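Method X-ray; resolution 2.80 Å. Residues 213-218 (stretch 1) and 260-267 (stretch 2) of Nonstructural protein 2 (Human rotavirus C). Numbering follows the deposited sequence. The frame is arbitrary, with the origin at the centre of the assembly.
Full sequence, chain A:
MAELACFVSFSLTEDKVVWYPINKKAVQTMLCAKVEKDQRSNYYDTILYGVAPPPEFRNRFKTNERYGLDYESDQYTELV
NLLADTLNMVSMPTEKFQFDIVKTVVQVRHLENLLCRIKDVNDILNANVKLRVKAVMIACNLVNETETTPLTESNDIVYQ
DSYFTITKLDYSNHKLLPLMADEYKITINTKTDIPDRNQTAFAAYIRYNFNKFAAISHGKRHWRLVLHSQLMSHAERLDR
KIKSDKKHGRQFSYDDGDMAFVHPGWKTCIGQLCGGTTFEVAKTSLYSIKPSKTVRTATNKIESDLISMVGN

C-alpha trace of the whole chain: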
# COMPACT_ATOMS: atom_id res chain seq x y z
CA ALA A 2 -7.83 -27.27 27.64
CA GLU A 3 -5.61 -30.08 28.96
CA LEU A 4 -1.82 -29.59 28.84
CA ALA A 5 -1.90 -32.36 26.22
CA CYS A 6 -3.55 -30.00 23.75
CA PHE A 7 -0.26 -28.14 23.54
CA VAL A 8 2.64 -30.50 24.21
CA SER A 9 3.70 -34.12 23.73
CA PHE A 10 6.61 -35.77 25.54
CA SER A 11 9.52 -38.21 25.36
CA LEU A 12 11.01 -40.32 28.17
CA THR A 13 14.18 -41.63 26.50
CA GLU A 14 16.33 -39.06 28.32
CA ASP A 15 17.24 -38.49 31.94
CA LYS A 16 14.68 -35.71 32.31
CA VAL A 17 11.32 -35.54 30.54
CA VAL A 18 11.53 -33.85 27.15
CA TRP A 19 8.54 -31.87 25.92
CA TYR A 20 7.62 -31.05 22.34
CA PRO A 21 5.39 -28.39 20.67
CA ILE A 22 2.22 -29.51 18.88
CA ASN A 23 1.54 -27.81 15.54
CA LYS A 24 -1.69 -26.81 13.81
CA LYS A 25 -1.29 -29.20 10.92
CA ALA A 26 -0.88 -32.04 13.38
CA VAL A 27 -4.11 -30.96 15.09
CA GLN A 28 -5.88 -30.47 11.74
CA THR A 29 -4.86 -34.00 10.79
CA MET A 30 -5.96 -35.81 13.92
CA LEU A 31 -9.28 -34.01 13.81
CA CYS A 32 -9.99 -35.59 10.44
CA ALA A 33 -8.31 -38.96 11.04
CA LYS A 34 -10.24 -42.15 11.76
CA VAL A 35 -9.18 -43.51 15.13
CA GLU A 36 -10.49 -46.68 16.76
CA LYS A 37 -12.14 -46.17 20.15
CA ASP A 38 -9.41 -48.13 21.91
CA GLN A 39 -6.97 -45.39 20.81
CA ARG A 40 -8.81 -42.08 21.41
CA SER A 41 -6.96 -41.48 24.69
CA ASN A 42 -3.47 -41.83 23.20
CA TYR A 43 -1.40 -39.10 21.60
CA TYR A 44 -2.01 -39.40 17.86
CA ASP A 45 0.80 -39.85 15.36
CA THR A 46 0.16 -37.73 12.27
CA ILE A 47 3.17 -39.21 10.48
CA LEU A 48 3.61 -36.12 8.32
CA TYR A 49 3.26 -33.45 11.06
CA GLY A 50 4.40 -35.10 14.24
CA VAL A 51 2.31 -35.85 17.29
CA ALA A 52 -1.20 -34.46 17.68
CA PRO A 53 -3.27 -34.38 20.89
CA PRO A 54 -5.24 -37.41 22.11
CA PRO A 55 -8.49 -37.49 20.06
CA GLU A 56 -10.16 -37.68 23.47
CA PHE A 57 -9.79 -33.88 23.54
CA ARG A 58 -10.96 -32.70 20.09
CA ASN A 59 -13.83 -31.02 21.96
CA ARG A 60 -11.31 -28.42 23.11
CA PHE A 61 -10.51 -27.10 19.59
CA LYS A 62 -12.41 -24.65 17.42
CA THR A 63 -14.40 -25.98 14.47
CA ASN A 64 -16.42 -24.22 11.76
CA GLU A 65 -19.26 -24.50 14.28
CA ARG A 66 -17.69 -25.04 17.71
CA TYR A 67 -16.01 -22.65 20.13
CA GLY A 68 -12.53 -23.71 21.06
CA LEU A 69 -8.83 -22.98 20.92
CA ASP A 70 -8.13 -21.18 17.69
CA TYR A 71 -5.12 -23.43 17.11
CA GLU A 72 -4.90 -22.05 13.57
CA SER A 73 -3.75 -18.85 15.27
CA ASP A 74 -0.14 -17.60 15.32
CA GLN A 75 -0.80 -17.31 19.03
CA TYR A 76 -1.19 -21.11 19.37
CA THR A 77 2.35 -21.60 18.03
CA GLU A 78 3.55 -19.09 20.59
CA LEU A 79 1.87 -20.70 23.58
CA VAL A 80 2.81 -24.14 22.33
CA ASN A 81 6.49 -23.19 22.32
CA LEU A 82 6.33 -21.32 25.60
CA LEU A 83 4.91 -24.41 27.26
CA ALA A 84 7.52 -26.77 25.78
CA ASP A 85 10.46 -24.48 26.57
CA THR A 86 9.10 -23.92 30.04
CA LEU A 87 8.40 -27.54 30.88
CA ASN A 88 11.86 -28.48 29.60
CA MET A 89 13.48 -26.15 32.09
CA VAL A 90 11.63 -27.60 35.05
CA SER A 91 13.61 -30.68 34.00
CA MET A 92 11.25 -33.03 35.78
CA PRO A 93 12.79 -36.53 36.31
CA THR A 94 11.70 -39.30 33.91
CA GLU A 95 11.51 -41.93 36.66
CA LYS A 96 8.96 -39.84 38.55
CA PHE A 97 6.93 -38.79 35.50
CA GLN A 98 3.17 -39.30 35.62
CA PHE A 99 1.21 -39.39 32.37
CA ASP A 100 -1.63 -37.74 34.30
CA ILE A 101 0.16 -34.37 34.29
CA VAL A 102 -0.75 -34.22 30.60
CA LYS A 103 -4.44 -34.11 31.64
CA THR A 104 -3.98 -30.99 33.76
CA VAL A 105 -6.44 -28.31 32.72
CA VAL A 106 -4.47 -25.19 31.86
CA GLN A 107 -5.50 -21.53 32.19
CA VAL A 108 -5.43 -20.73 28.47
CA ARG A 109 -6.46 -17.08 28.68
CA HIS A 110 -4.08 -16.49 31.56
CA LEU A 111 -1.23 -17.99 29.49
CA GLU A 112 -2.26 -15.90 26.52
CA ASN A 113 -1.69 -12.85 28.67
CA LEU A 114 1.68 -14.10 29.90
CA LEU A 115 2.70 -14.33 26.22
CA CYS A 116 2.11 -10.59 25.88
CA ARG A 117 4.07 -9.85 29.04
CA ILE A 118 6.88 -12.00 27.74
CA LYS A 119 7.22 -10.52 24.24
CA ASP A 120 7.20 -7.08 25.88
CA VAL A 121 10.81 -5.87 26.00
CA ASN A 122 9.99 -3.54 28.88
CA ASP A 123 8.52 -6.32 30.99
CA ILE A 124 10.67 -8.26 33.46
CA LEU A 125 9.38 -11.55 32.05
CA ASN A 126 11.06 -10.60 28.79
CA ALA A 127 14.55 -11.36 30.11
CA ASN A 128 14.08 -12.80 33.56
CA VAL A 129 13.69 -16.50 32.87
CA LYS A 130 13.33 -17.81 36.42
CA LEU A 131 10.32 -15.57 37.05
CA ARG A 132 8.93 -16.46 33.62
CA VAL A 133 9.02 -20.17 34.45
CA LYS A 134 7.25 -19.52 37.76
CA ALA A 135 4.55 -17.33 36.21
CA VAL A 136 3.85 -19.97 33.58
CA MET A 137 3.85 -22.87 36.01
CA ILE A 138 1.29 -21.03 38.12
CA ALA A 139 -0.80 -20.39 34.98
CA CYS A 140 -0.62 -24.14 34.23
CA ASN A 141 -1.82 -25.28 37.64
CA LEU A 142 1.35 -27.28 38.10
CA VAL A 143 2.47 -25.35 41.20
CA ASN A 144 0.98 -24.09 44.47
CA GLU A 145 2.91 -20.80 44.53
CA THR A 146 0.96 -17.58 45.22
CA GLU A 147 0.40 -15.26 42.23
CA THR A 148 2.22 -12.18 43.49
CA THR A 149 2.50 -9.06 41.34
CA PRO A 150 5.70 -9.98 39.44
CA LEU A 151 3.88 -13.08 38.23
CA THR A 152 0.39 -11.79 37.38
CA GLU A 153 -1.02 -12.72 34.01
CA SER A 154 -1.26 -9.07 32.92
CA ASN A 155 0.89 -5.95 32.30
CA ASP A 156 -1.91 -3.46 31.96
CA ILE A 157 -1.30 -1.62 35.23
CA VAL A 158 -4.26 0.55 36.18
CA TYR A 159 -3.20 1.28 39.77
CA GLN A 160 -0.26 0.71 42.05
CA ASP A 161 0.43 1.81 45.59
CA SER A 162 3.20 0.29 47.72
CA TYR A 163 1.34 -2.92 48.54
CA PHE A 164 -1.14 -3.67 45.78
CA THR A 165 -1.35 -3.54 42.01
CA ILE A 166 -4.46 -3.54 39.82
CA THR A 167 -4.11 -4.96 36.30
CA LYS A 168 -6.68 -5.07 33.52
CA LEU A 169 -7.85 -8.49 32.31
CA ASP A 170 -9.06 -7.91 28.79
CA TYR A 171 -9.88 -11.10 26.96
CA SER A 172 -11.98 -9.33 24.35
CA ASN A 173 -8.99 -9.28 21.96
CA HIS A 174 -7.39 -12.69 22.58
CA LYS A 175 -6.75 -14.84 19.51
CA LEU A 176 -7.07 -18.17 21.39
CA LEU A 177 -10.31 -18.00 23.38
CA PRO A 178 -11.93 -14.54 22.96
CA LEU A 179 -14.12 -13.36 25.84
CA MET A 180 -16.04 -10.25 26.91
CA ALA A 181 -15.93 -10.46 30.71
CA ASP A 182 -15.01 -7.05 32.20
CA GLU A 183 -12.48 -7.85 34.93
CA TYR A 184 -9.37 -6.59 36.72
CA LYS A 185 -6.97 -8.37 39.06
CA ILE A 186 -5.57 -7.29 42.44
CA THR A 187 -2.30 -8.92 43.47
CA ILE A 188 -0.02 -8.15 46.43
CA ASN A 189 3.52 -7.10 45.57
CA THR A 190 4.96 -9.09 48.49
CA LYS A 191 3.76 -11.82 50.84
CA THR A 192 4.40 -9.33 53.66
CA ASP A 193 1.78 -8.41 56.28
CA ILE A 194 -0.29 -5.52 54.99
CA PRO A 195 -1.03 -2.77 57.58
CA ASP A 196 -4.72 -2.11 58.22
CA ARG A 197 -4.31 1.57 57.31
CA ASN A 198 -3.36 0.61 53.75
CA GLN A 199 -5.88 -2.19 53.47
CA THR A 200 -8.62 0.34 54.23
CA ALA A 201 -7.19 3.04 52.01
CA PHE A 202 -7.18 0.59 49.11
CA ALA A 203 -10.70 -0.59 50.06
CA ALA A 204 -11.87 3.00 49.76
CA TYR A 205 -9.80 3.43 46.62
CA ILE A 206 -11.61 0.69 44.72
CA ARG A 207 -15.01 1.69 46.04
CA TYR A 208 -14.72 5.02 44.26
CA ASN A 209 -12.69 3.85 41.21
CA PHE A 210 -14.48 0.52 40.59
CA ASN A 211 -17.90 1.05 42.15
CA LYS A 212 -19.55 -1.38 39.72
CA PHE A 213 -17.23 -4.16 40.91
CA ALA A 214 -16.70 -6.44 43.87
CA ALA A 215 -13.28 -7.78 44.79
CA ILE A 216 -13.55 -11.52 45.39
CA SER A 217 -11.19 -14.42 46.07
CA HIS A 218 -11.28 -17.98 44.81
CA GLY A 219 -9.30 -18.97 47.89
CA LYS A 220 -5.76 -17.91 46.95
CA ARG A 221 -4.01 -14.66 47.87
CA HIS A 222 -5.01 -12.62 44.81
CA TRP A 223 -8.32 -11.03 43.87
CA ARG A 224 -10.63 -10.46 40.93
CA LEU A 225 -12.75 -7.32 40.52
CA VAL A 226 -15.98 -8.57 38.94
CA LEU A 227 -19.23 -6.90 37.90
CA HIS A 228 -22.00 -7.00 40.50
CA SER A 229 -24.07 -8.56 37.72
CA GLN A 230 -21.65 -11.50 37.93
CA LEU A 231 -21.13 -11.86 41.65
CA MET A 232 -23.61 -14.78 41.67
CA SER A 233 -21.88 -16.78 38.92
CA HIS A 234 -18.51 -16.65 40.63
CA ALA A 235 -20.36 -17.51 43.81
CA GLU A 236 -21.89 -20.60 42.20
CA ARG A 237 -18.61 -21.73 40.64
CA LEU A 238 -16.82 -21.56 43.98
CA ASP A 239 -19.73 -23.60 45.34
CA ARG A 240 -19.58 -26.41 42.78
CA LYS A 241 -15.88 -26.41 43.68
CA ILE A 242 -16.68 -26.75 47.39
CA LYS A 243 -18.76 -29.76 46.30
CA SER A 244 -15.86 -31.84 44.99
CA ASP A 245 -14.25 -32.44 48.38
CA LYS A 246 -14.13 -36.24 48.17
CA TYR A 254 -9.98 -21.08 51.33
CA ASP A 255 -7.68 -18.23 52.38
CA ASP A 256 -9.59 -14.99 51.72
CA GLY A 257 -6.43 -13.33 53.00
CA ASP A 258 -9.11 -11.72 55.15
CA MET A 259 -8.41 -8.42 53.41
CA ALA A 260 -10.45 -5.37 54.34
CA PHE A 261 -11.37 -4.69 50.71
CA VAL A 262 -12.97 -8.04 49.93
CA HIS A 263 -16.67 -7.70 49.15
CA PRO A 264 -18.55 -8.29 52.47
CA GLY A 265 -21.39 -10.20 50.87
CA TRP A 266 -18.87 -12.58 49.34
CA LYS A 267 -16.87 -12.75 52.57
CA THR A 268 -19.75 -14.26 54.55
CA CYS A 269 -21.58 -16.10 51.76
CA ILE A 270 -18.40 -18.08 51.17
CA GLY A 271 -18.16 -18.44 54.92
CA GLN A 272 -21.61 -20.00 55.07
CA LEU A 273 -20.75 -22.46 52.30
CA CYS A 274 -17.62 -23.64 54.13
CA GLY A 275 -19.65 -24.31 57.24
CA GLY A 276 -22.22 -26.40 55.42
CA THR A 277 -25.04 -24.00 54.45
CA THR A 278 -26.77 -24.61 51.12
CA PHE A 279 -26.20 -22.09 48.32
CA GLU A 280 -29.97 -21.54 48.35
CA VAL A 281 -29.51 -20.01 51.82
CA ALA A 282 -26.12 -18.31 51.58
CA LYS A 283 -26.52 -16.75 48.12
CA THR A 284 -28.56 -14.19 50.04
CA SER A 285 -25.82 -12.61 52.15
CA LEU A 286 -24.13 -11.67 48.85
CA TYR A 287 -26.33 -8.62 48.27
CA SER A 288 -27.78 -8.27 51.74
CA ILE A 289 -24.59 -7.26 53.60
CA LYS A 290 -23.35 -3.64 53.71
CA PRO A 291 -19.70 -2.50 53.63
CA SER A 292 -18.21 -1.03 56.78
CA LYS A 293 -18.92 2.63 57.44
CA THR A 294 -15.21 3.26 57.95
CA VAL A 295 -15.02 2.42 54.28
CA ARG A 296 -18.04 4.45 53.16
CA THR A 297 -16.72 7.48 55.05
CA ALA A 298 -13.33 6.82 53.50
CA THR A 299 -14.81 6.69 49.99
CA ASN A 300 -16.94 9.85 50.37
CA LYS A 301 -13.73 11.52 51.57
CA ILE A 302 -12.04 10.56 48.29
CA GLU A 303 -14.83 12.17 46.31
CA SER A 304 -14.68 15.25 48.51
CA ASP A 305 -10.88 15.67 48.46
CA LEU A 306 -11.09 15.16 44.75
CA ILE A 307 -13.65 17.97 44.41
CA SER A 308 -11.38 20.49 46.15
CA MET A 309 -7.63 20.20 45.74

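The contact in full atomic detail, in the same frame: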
# COMPACT_ATOMS: atom_id res chain seq x y z
N PHE A 213 -17.84 -2.87 40.61
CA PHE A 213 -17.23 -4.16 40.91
C PHE A 213 -17.15 -4.58 42.36
O PHE A 213 -17.34 -3.78 43.27
CB PHE A 213 -15.81 -4.19 40.35
CG PHE A 213 -15.72 -3.80 38.91
CD1 PHE A 213 -15.90 -2.49 38.53
CD2 PHE A 213 -15.42 -4.74 37.95
CE1 PHE A 213 -15.77 -2.12 37.21
CE2 PHE A 213 -15.29 -4.38 36.62
CZ PHE A 213 -15.46 -3.05 36.26
N ALA A 214 -16.85 -5.85 42.55
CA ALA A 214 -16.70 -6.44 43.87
C ALA A 214 -15.43 -7.28 43.82
O ALA A 214 -15.28 -8.12 42.93
CB ALA A 214 -17.90 -7.31 44.21
N ALA A 215 -14.53 -7.04 44.75
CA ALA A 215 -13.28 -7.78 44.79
C ALA A 215 -13.52 -9.08 45.52
O ALA A 215 -13.87 -9.08 46.71
CB ALA A 215 -12.23 -6.97 45.51
N ILE A 216 -13.35 -10.19 44.81
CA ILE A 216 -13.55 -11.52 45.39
C ILE A 216 -12.26 -12.34 45.41
O ILE A 216 -11.22 -11.90 44.91
CB ILE A 216 -14.61 -12.32 44.60
CG1 ILE A 216 -14.13 -12.55 43.17
CG2 ILE A 216 -15.93 -11.57 44.58
CD1 ILE A 216 -15.12 -13.31 42.31
N SER A 217 -12.33 -13.52 46.01
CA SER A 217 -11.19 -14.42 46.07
C SER A 217 -11.65 -15.84 45.90
O SER A 217 -12.62 -16.26 46.53
CB SER A 217 -10.45 -14.31 47.39
OG SER A 217 -9.48 -15.34 47.48
N HIS A 218 -10.96 -16.59 45.05
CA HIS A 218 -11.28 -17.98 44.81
C HIS A 218 -10.51 -18.84 45.81
O HIS A 218 -10.34 -20.04 45.61
CB HIS A 218 -10.90 -18.38 43.38
CG HIS A 218 -11.59 -17.59 42.31
ND1 HIS A 218 -12.96 -17.46 42.24
CD2 HIS A 218 -11.09 -16.91 41.25
CE1 HIS A 218 -13.28 -16.74 41.18
NE2 HIS A 218 -12.16 -16.39 40.56
N ALA A 260 -9.41 -6.36 54.14
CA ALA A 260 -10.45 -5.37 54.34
C ALA A 260 -11.27 -4.98 53.12
O ALA A 260 -12.42 -4.58 53.25
CB ALA A 260 -9.85 -4.12 54.95
N PHE A 261 -10.69 -5.10 51.93
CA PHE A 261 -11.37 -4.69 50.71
C PHE A 261 -12.23 -5.75 50.05
O PHE A 261 -12.94 -5.45 49.09
CB PHE A 261 -10.35 -4.14 49.71
CG PHE A 261 -9.36 -5.16 49.24
CD1 PHE A 261 -9.65 -5.99 48.16
CD2 PHE A 261 -8.14 -5.32 49.89
CE1 PHE A 261 -8.76 -6.96 47.74
CE2 PHE A 261 -7.22 -6.30 49.48
CZ PHE A 261 -7.54 -7.12 48.41
N VAL A 262 -12.17 -6.99 50.53
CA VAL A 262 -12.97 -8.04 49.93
C VAL A 262 -14.45 -7.78 50.15
O VAL A 262 -14.87 -7.43 51.25
CB VAL A 262 -12.61 -9.42 50.49
CG1 VAL A 262 -13.57 -10.47 49.95
CG2 VAL A 262 -11.18 -9.76 50.12
N HIS A 263 -15.23 -7.93 49.09
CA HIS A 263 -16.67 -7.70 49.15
C HIS A 263 -17.35 -8.46 50.28
O HIS A 263 -17.45 -9.70 50.24
CB HIS A 263 -17.29 -8.08 47.81
CG HIS A 263 -18.76 -7.88 47.76
ND1 HIS A 263 -19.64 -8.56 48.57
CD2 HIS A 263 -19.52 -7.05 47.00
CE1 HIS A 263 -20.87 -8.17 48.32
NE2 HIS A 263 -20.83 -7.25 47.37
N PRO A 264 -17.87 -7.74 51.29
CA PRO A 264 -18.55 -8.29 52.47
C PRO A 264 -19.53 -9.42 52.18
O PRO A 264 -19.48 -10.47 52.82
CB PRO A 264 -19.24 -7.07 53.08
CG PRO A 264 -18.30 -5.97 52.73
CD PRO A 264 -18.00 -6.27 51.27
N GLY A 265 -20.42 -9.19 51.22
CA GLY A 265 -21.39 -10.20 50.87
C GLY A 265 -20.69 -11.51 50.57
O GLY A 265 -21.07 -12.56 51.09
N TRP A 266 -19.66 -11.42 49.73
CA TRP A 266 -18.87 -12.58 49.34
C TRP A 266 -18.23 -13.18 50.58
O TRP A 266 -18.35 -14.37 50.84
CB TRP A 266 -17.80 -12.14 48.34
CG TRP A 266 -16.93 -13.26 47.79
CD1 TRP A 266 -15.72 -13.67 48.27
CD2 TRP A 266 -17.21 -14.08 46.66
NE1 TRP A 266 -15.24 -14.70 47.51
CE2 TRP A 266 -16.13 -14.98 46.51
CE3 TRP A 266 -18.28 -14.15 45.75
CZ2 TRP A 266 -16.08 -15.93 45.49
CZ3 TRP A 266 -18.23 -15.10 44.74
CH2 TRP A 266 -17.14 -15.98 44.62
N LYS A 267 -17.55 -12.34 51.35
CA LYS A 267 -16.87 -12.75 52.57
C LYS A 267 -17.66 -13.76 53.39
O LYS A 267 -17.15 -14.84 53.70
CB LYS A 267 -16.58 -11.52 53.42
CG LYS A 267 -16.09 -11.80 54.83
CD LYS A 267 -14.71 -12.44 54.84
CE LYS A 267 -14.03 -12.27 56.20
NZ LYS A 267 -13.73 -10.84 56.53

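This is a small, largely buried contact in which a strand meets the loop and first helical turn of a distant segment, held by two hydrogen bonds to backbone carbonyls of the first stretch and by apolar packing around a tryptophan ring. The backbones come closest where A215 faces V262 and A214 faces H263, with CA atoms 5.2 and 5.4 Å apart. Here the amide H263 N donates to A215 O at 3.0 Å, with a nearly straight N-H...O angle of 169°. The same carbonyl oxygen also receives a CA-H...O contact, V262 CA lying 3.5 Å from A215 O, so A215 O is engaged by two successive residues of the loop.

Small side chains suit this close approach. The CB atoms of A214 and A215 both point toward the other stretch, and each methyl fits against an aromatic ring: A215 CB meets the edge of the F261 ring, 3.8 Å from F261 CD1, while A214 CB lies only 3.2 Å from H263 CD2. The first is an apolar contact; the second is a tight one, in which the methyl approaches the imidazole obliquely.

H263 joins the strand to the helix. Its backbone amide binds the strand, while its side chain caps the helix that starts at P264: W266 N donates to H263 ND1 at 3.1 Å. Amides in a first helical turn lack the carbonyl partners available deeper in a helix, and a side-chain acceptor at the N-cap supplies one. H263 O accepts from K267 N at 2.9 Å, the regular helical pattern. P264 suits the first helical position because it has no amide hydrogen to satisfy. At G265 the absence of a side chain matters, since a CB in the ideal position would lie 2.5 Å from H263 CE1, an atom of the capping ring, and clash with it.

W266 has the largest area covered by the opposing stretch. Its CA-to-CB bond points toward the strand, and its indole offers a broad apolar face and a polar edge. I216 packs over the face: I216 CB sits 3.7 Å from the centroid of the five-membered ring of W266, only 13° off the normal, a CH-pi arrangement, and I216 CG2 reaches within 3.5 Å of W266 CD2. At the edge, W266 NE1 donates to S217 O at 3.2 Å, with a more bent angle of 142°. The indole nitrogen is also hydrogen-bonded elsewhere in the structure, so S217 O is one of its polar contacts, and the tryptophan combines apolar packing with a polar edge.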